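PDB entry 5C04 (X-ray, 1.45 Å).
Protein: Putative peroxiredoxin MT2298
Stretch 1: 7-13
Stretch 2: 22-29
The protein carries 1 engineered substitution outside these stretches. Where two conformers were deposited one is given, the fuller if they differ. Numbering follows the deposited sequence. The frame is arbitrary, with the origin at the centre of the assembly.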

# COMPACT_ATOMS: atom_id res chain seq x y z
N ALA A 7 26.53 -11.94 8.15
CA ALA A 7 26.52 -10.58 7.66
C ALA A 7 26.01 -9.63 8.73
O ALA A 7 25.24 -10.01 9.61
CB ALA A 7 25.64 -10.47 6.41
N THR A 8 26.43 -8.37 8.63
CA THR A 8 25.90 -7.33 9.47
C THR A 8 24.55 -6.93 8.90
O THR A 8 24.42 -6.66 7.71
CB THR A 8 26.84 -6.11 9.52
OG1 THR A 8 28.10 -6.52 10.08
CG2 THR A 8 26.25 -4.99 10.36
N ALA A 9 23.53 -6.93 9.76
CA ALA A 9 22.17 -6.53 9.36
C ALA A 9 22.14 -5.05 8.95
O ALA A 9 22.51 -4.20 9.75
CB ALA A 9 21.23 -6.74 10.52
N PRO A 10 21.65 -4.73 7.72
CA PRO A 10 21.57 -3.32 7.32
C PRO A 10 20.70 -2.53 8.28
O PRO A 10 19.63 -3.00 8.66
CB PRO A 10 20.94 -3.39 5.93
CG PRO A 10 21.45 -4.68 5.38
CD PRO A 10 21.49 -5.62 6.55
N ASP A 11 21.13 -1.32 8.66
CA ASP A 11 20.29 -0.50 9.52
C ASP A 11 19.10 0.02 8.73
O ASP A 11 19.14 0.14 7.49
CB ASP A 11 21.02 0.71 10.12
CG ASP A 11 20.38 1.20 11.46
OD1 ASP A 11 19.41 0.57 11.98
OD2 ASP A 11 20.88 2.21 12.01
N PHE A 12 18.05 0.32 9.46
CA PHE A 12 16.90 0.95 8.88
C PHE A 12 16.16 1.77 9.91
O PHE A 12 16.25 1.49 11.10
CB PHE A 12 15.94 -0.08 8.23
CG PHE A 12 15.37 -1.12 9.19
CD1 PHE A 12 14.37 -0.79 10.09
CD2 PHE A 12 15.83 -2.43 9.17
CE1 PHE A 12 13.84 -1.74 10.96
CE2 PHE A 12 15.31 -3.39 10.03
CZ PHE A 12 14.31 -3.05 10.92
N THR A 13 15.41 2.75 9.41
CA THR A 13 14.47 3.50 10.22
C THR A 13 13.15 3.55 9.45
O THR A 13 13.10 4.14 8.36
CB THR A 13 14.95 4.93 10.49
OG1 THR A 13 16.29 4.91 11.01
CG2 THR A 13 14.02 5.64 11.48
N VAL A 22 10.80 3.41 14.20
CA VAL A 22 11.48 2.25 14.76
C VAL A 22 12.79 2.08 14.01
O VAL A 22 12.80 2.05 12.79
CB VAL A 22 10.62 1.00 14.57
CG1 VAL A 22 11.38 -0.25 14.99
CG2 VAL A 22 9.31 1.13 15.34
N THR A 23 13.90 2.00 14.75
CA THR A 23 15.21 1.78 14.13
C THR A 23 15.74 0.43 14.60
O THR A 23 15.48 0.03 15.72
CB THR A 23 16.21 2.92 14.48
OG1 THR A 23 15.79 4.13 13.83
CG2 THR A 23 17.65 2.60 14.04
N LEU A 24 16.44 -0.28 13.73
CA LEU A 24 17.01 -1.59 14.11
C LEU A 24 18.09 -1.42 15.20
O LEU A 24 18.12 -2.16 16.18
CB LEU A 24 17.63 -2.28 12.89
CG LEU A 24 18.23 -3.68 13.13
CD1 LEU A 24 17.16 -4.65 13.59
CD2 LEU A 24 18.94 -4.22 11.90
N ARG A 25 18.95 -0.42 14.99
CA ARG A 25 20.09 -0.16 15.91
C ARG A 25 19.66 0.10 17.36
O ARG A 25 20.42 -0.22 18.29
CB ARG A 25 20.90 1.01 15.39
CG ARG A 25 22.24 1.22 16.07
CD ARG A 25 23.09 2.14 15.23
NE ARG A 25 23.66 1.43 14.08
CZ ARG A 25 24.91 0.98 13.99
NH1 ARG A 25 25.76 1.15 14.99
NH2 ARG A 25 25.32 0.36 12.89
N GLY A 26 18.47 0.67 17.54
CA GLY A 26 17.89 0.87 18.87
C GLY A 26 17.91 -0.35 19.78
O GLY A 26 18.00 -0.22 21.00
N TYR A 27 17.86 -1.54 19.19
CA TYR A 27 17.81 -2.79 19.96
C TYR A 27 19.19 -3.35 20.35
O TYR A 27 19.28 -4.30 21.15
CB TYR A 27 17.03 -3.86 19.19
CG TYR A 27 15.57 -3.54 19.00
CD1 TYR A 27 14.64 -3.81 20.00
CD2 TYR A 27 15.10 -2.95 17.82
CE1 TYR A 27 13.28 -3.54 19.82
CE2 TYR A 27 13.76 -2.67 17.64
CZ TYR A 27 12.86 -2.95 18.64
OH TYR A 27 11.52 -2.68 18.46
N ARG A 28 20.25 -2.79 19.78
CA ARG A 28 21.60 -3.30 20.04
C ARG A 28 21.95 -3.24 21.51
O ARG A 28 21.65 -2.27 22.20
CB ARG A 28 22.66 -2.56 19.25
CG ARG A 28 22.76 -3.06 17.82
CD ARG A 28 24.12 -2.74 17.25
NE ARG A 28 24.13 -2.92 15.80
CZ ARG A 28 25.19 -2.69 15.04
NH1 ARG A 28 26.33 -2.28 15.58
NH2 ARG A 28 25.12 -2.88 13.72
N GLY A 29 22.57 -4.33 21.97
CA GLY A 29 22.98 -4.48 23.36
C GLY A 29 21.85 -4.89 24.29
O GLY A 29 22.10 -5.19 25.46
O HOH W 1 23.00 -4.45 12.49

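The polar contacts between the two stretches centre on Asp11, whose carboxylate meets the turn that follows the strand of residues 22-23. Asp11 OD1 accepts a hydrogen bond from Arg25 N at 3.2 Å, with an N-H...O angle of 146°, and Asp11 OD2 forms a salt bridge with Arg25 NE at 3.6 Å. The latter oxygen lies at the edge of the guanidinium, near its plane, where the N-H groups of an arginine point. The CA-to-CB bond of Asp11 runs sideways to the second stretch, but the t rotamer brings its carboxylate across to it. OD1 also receives a weak hydrogen bond from the residue's own neighbour, Phe12 N to Asp11 OD1 at 2.9 Å and 132°, so this one oxygen serves backbone amides from both stretches. A short acidic side chain suits this place: it can engage a main-chain amide and a basic side chain at once while remaining exposed.

The main chains are joined next to this site by a hydrogen bond from Leu24 N to Phe12 O, 3.2 Å long with an angle of 154°. The same carbonyl lies close to the preceding residue of the second stretch, with a CA-H...O contact of 3.2 Å between Thr23 CA and Phe12 O. A matching contact links Thr13 CA to Val22 O at 3.4 Å. These approaches accompany the antiparallel bridge between Thr13 and Thr23, a non-hydrogen-bonded pair whose CA atoms are 4.3 Å apart. The side chains of this pair lie on the same face of the sheet, which sets the two threonine hydroxyls within reach of each other. Both adopt the m rotamer, and Thr13 OG1 and Thr23 OG1 are hydrogen-bonded at 3.0 Å; either could be the donor.

A water makes a separate polar link at the other end of the contact. It donates to Ala9 O at 2.8 Å and accepts from Arg28 NH2 at 2.9 Å, tying the extended arginine side chain to the first stretch through a main-chain carbonyl. Nearby, Thr8 CG2 approaches Arg28 NH2 at 4.1 Å, a looser contact.

Packing is organised around Leu24, which is buried and has the largest area covered by the opposing stretch, 93 Å² of the 457 Å² buried on both sides together. Its CA-to-CB bond points toward the first stretch. Leu24 CB sits over one face of the Phe12 ring, 4.0 Å from the ring centroid and 16° off the ring normal, in a CH-pi arrangement; the closest approach between these two side chains is Phe12 CE2 to Leu24 CB, 3.8 Å. Phe12 is buried too; its CA-to-CB bond runs sideways, but with the p rotamer its ring comes nearer to the second stretch. A flat aromatic face and a branched aliphatic chain suit this buried apolar contact. Farther along the leucine, Leu24 CD2 packs against Ala9 CB at 3.7 Å and approaches Pro10 O at 3.5 Å. Ala9, also buried, directs its small methyl toward the leucine, while the CA-to-CB bond of Pro10 points away from the second stretch, and it is the Pro10 carbonyl oxygen that lies beside the leucine methyl.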